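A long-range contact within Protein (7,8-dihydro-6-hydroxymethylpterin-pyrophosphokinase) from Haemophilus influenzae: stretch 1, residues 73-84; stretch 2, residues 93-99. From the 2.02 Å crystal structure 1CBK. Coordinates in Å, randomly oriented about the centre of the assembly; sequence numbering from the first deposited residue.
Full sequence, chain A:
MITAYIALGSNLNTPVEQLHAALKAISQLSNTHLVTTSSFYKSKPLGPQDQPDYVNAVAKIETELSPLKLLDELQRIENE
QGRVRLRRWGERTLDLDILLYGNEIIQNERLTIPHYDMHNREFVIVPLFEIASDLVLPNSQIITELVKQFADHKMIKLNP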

# COMPACT_ATOMS: atom_id res chain seq x y z
N GLU A 73 -20.75 9.91 -6.14
CA GLU A 73 -21.81 9.23 -5.41
C GLU A 73 -21.30 8.53 -4.16
O GLU A 73 -21.95 8.58 -3.13
N LEU A 74 -20.14 7.88 -4.24
CA LEU A 74 -19.62 7.22 -3.04
C LEU A 74 -19.25 8.25 -1.98
O LEU A 74 -19.41 8.01 -0.78
N GLN A 75 -18.70 9.38 -2.41
CA GLN A 75 -18.32 10.44 -1.49
C GLN A 75 -19.57 11.06 -0.86
O GLN A 75 -19.57 11.43 0.32
N ARG A 76 -20.64 11.15 -1.65
CA ARG A 76 -21.92 11.68 -1.16
C ARG A 76 -22.47 10.75 -0.08
O ARG A 76 -22.95 11.22 0.96
N ILE A 77 -22.37 9.44 -0.31
CA ILE A 77 -22.83 8.47 0.65
C ILE A 77 -22.02 8.60 1.95
O ILE A 77 -22.59 8.56 3.03
N GLU A 78 -20.70 8.73 1.84
CA GLU A 78 -19.85 8.88 3.04
C GLU A 78 -20.25 10.17 3.80
O GLU A 78 -20.37 10.16 5.03
N ASN A 79 -20.50 11.25 3.06
CA ASN A 79 -20.88 12.52 3.67
C ASN A 79 -22.24 12.47 4.38
O ASN A 79 -22.38 12.88 5.53
N GLU A 80 -23.23 11.90 3.71
CA GLU A 80 -24.58 11.79 4.27
C GLU A 80 -24.64 10.76 5.40
O GLU A 80 -25.57 10.77 6.22
N GLN A 81 -23.63 9.89 5.48
CA GLN A 81 -23.56 8.90 6.54
C GLN A 81 -22.71 9.47 7.69
O GLN A 81 -22.39 8.78 8.66
N GLY A 82 -22.35 10.75 7.57
CA GLY A 82 -21.55 11.40 8.60
C GLY A 82 -20.15 10.85 8.83
O GLY A 82 -19.72 10.75 9.97
N ARG A 83 -19.41 10.56 7.75
CA ARG A 83 -18.05 10.01 7.89
C ARG A 83 -17.11 10.84 8.75
O ARG A 83 -16.88 12.01 8.48
N VAL A 84 -16.51 10.20 9.74
CA VAL A 84 -15.57 10.83 10.65
C VAL A 84 -14.27 10.00 10.68
O VAL A 84 -14.32 8.76 10.77
N THR A 93 -15.35 6.01 10.63
CA THR A 93 -16.65 5.37 10.64
C THR A 93 -16.94 4.61 9.34
O THR A 93 -17.69 3.64 9.34
N LEU A 94 -16.34 5.05 8.23
CA LEU A 94 -16.55 4.41 6.93
C LEU A 94 -15.62 4.91 5.83
O LEU A 94 -15.35 6.10 5.72
N ASP A 95 -15.16 3.98 5.00
CA ASP A 95 -14.34 4.28 3.83
C ASP A 95 -14.90 3.40 2.70
O ASP A 95 -15.09 2.21 2.90
N LEU A 96 -15.21 4.02 1.56
CA LEU A 96 -15.71 3.34 0.36
C LEU A 96 -14.63 3.60 -0.67
O LEU A 96 -14.26 4.75 -0.89
N ASP A 97 -14.09 2.56 -1.30
CA ASP A 97 -13.02 2.73 -2.29
C ASP A 97 -13.30 1.93 -3.59
O ASP A 97 -13.65 0.76 -3.52
N ILE A 98 -13.15 2.57 -4.74
CA ILE A 98 -13.35 1.86 -6.01
C ILE A 98 -12.07 1.05 -6.28
O ILE A 98 -10.99 1.62 -6.46
N LEU A 99 -12.17 -0.26 -6.21
CA LEU A 99 -11.02 -1.13 -6.44
C LEU A 99 -10.81 -1.34 -7.93
O LEU A 99 -9.69 -1.24 -8.43

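The helix of residues 73-80 lies against the strand of residues 95-99 with their N-to-C directions at 176°, so the two run almost exactly antiparallel; their axes come within 8.7 Å. The apolar centre sits where the backbones register, with Leu74 CA and Leu96 CA 6.5 Å apart. Both residues direct CA-to-CB toward the other stretch, and both adopt the extended mt rotamer (chi1 -63° and -62°, chi2 near 180°). Leu96 CD1 packs between two helical side chains, 4.0 Å from Leu74 CD2 and 3.9 Å from Ile77 CG2, and it also rests 3.8 Å from the carbonyl Leu74 O. The other methyl of Leu74 reaches farther along the strand: its CD1 lies 3.6 Å from Ile98 CG1. Ile98, also mt, leaves its backbone sideways, but the end of its side chain comes nearer the helix. Ile77, again mt and pointing toward the strand, completes this buried cluster.

Leu94 extends the apolar surface beyond the start of the strand. Its CA-to-CB bond is sideways, yet the tp rotamer (178°, 78°) brings the end of the side chain nearer, so that CD2 lies 4.3 Å from Glu78 CG. Gln81, the first residue to leave helical phi/psi, points toward the second stretch with chi1 and chi2 both t and covers part of this leucine.

Glu78 marks the change from apolar to polar packing. Its bond is sideways, but with chi1 m and chi2 t the carboxylate reaches the strand, where Leu96 N donates a hydrogen bond to Glu78 OE2 at 3.0 Å and 158°. A helical side chain thus satisfies a strand amide directly. The same oxygen is 4.1 Å from Asp95 OD1, a proximity of like charges eased by water 1, which donates to Glu78 OE2 at 2.8 Å and, weakly, to Asp95 OD1 at 2.9 Å.

Asp95 points away at CB, but chi1, between wells at -100°, leaves OD1 within reach of Arg83. That arginine, fully extended through chi3 (ttt) and turned at chi4 to -85°, forms a salt bridge from NH2 to Asp95 OD1 at 2.8 Å, and its NE also donates to Asp95 OD1 at 2.8 Å. NE makes a weak hydrogen bond to Leu94 O as well, at 2.8 Å and 125°. Both acceptors lie at the guanidinium edge, near its plane.

At the outer end, Thr93 points toward stretch 1 with chi1 p. Its OG1 accepts from Val84 N at 3.0 Å and 163°, while Thr93 N donates to Val84 O at 2.9 Å and 152°; the pair therefore ties side chain and backbone to one residue. Thr93 CG2 lies 4.1 Å from Val84 CB. Water 3 links the turn to this end, accepting from Thr93 OG1 at 2.7 Å and donating to Gln81 O at 2.8 Å.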

# COMPACT_ATOMS: atom_id res chain seq x y z
CB GLU A 73 -22.54 8.22 -6.31
CG GLU A 73 -23.45 8.87 -7.37
CD GLU A 73 -24.45 9.87 -6.77
OE1 GLU A 73 -25.41 9.43 -6.09
OE2 GLU A 73 -24.28 11.09 -6.97
CB LEU A 74 -18.42 6.34 -3.37
CG LEU A 74 -18.70 5.18 -4.32
CD1 LEU A 74 -17.39 4.43 -4.56
CD2 LEU A 74 -19.78 4.23 -3.74
CB GLN A 75 -17.45 11.50 -2.18
CG GLN A 75 -16.11 10.92 -2.66
CD GLN A 75 -15.20 11.95 -3.31
OE1 GLN A 75 -13.99 11.95 -3.08
NE2 GLN A 75 -15.75 12.82 -4.12
CB ARG A 76 -22.91 11.80 -2.30
CG ARG A 76 -24.28 12.34 -1.93
CD ARG A 76 -25.10 12.54 -3.19
NE ARG A 76 -26.53 12.65 -2.91
CZ ARG A 76 -27.44 11.74 -3.27
NH1 ARG A 76 -27.07 10.65 -3.93
NH2 ARG A 76 -28.72 11.92 -2.98
CB ILE A 77 -22.76 7.02 0.09
CG1 ILE A 77 -23.87 6.82 -0.95
CG2 ILE A 77 -22.87 5.98 1.24
CD1 ILE A 77 -23.69 5.57 -1.81
CB GLU A 78 -18.37 8.97 2.65
CG GLU A 78 -17.76 7.70 2.07
CD GLU A 78 -16.30 7.88 1.68
OE1 GLU A 78 -15.92 8.94 1.16
OE2 GLU A 78 -15.51 6.95 1.90
CB ASN A 79 -20.87 13.64 2.63
CG ASN A 79 -19.45 14.05 2.24
OD1 ASN A 79 -18.56 14.09 3.09
ND2 ASN A 79 -19.25 14.38 0.96
CB GLU A 80 -25.59 11.50 3.15
CG GLU A 80 -25.59 12.59 2.05
CD GLU A 80 -26.74 12.48 1.06
OE1 GLU A 80 -27.36 11.41 0.99
OE2 GLU A 80 -27.03 13.47 0.35
CB GLN A 81 -23.00 7.56 6.01
CG GLN A 81 -23.31 6.41 6.95
CD GLN A 81 -23.08 5.04 6.36
OE1 GLN A 81 -22.43 4.18 6.97
NE2 GLN A 81 -23.66 4.79 5.19
CB ARG A 83 -17.40 9.75 6.52
CG ARG A 83 -15.93 9.31 6.60
CD ARG A 83 -15.31 9.05 5.22
NE ARG A 83 -13.94 8.51 5.32
CZ ARG A 83 -12.85 9.26 5.45
NH1 ARG A 83 -12.93 10.59 5.48
NH2 ARG A 83 -11.66 8.69 5.55
CB VAL A 84 -16.17 10.85 12.10
CG1 VAL A 84 -15.08 11.06 13.14
CG2 VAL A 84 -17.24 11.92 12.21
CB THR A 93 -17.77 6.39 10.90
OG1 THR A 93 -17.67 7.43 9.92
CG2 THR A 93 -17.64 7.03 12.30
CB LEU A 94 -18.01 4.65 6.45
CG LEU A 94 -18.43 4.09 5.08
CD1 LEU A 94 -18.69 2.58 5.20
CD2 LEU A 94 -19.68 4.80 4.59
CB ASP A 95 -12.86 3.90 4.04
CG ASP A 95 -11.98 5.09 4.40
OD1 ASP A 95 -12.49 6.21 4.50
OD2 ASP A 95 -10.77 4.89 4.57
CB LEU A 96 -17.04 3.95 -0.12
CG LEU A 96 -18.19 3.83 0.88
CD1 LEU A 96 -19.47 4.40 0.27
CD2 LEU A 96 -18.38 2.37 1.27
CB ASP A 97 -11.68 2.23 -1.72
CG ASP A 97 -11.13 3.14 -0.63
OD1 ASP A 97 -10.95 4.35 -0.89
OD2 ASP A 97 -10.86 2.63 0.48
CB ILE A 98 -13.57 2.83 -7.20
CG1 ILE A 98 -14.77 3.74 -6.96
CG2 ILE A 98 -13.81 2.00 -8.47
CD1 ILE A 98 -14.79 5.00 -7.83
CB LEU A 99 -11.25 -2.50 -5.81
CG LEU A 99 -11.38 -2.69 -4.31
CD1 LEU A 99 -11.70 -4.17 -4.02
CD2 LEU A 99 -10.06 -2.29 -3.62
O HOH W 1 -12.70 7.03 1.71
O HOH W 2 -15.07 7.66 -1.57
O HOH W 3 -20.17 7.12 8.91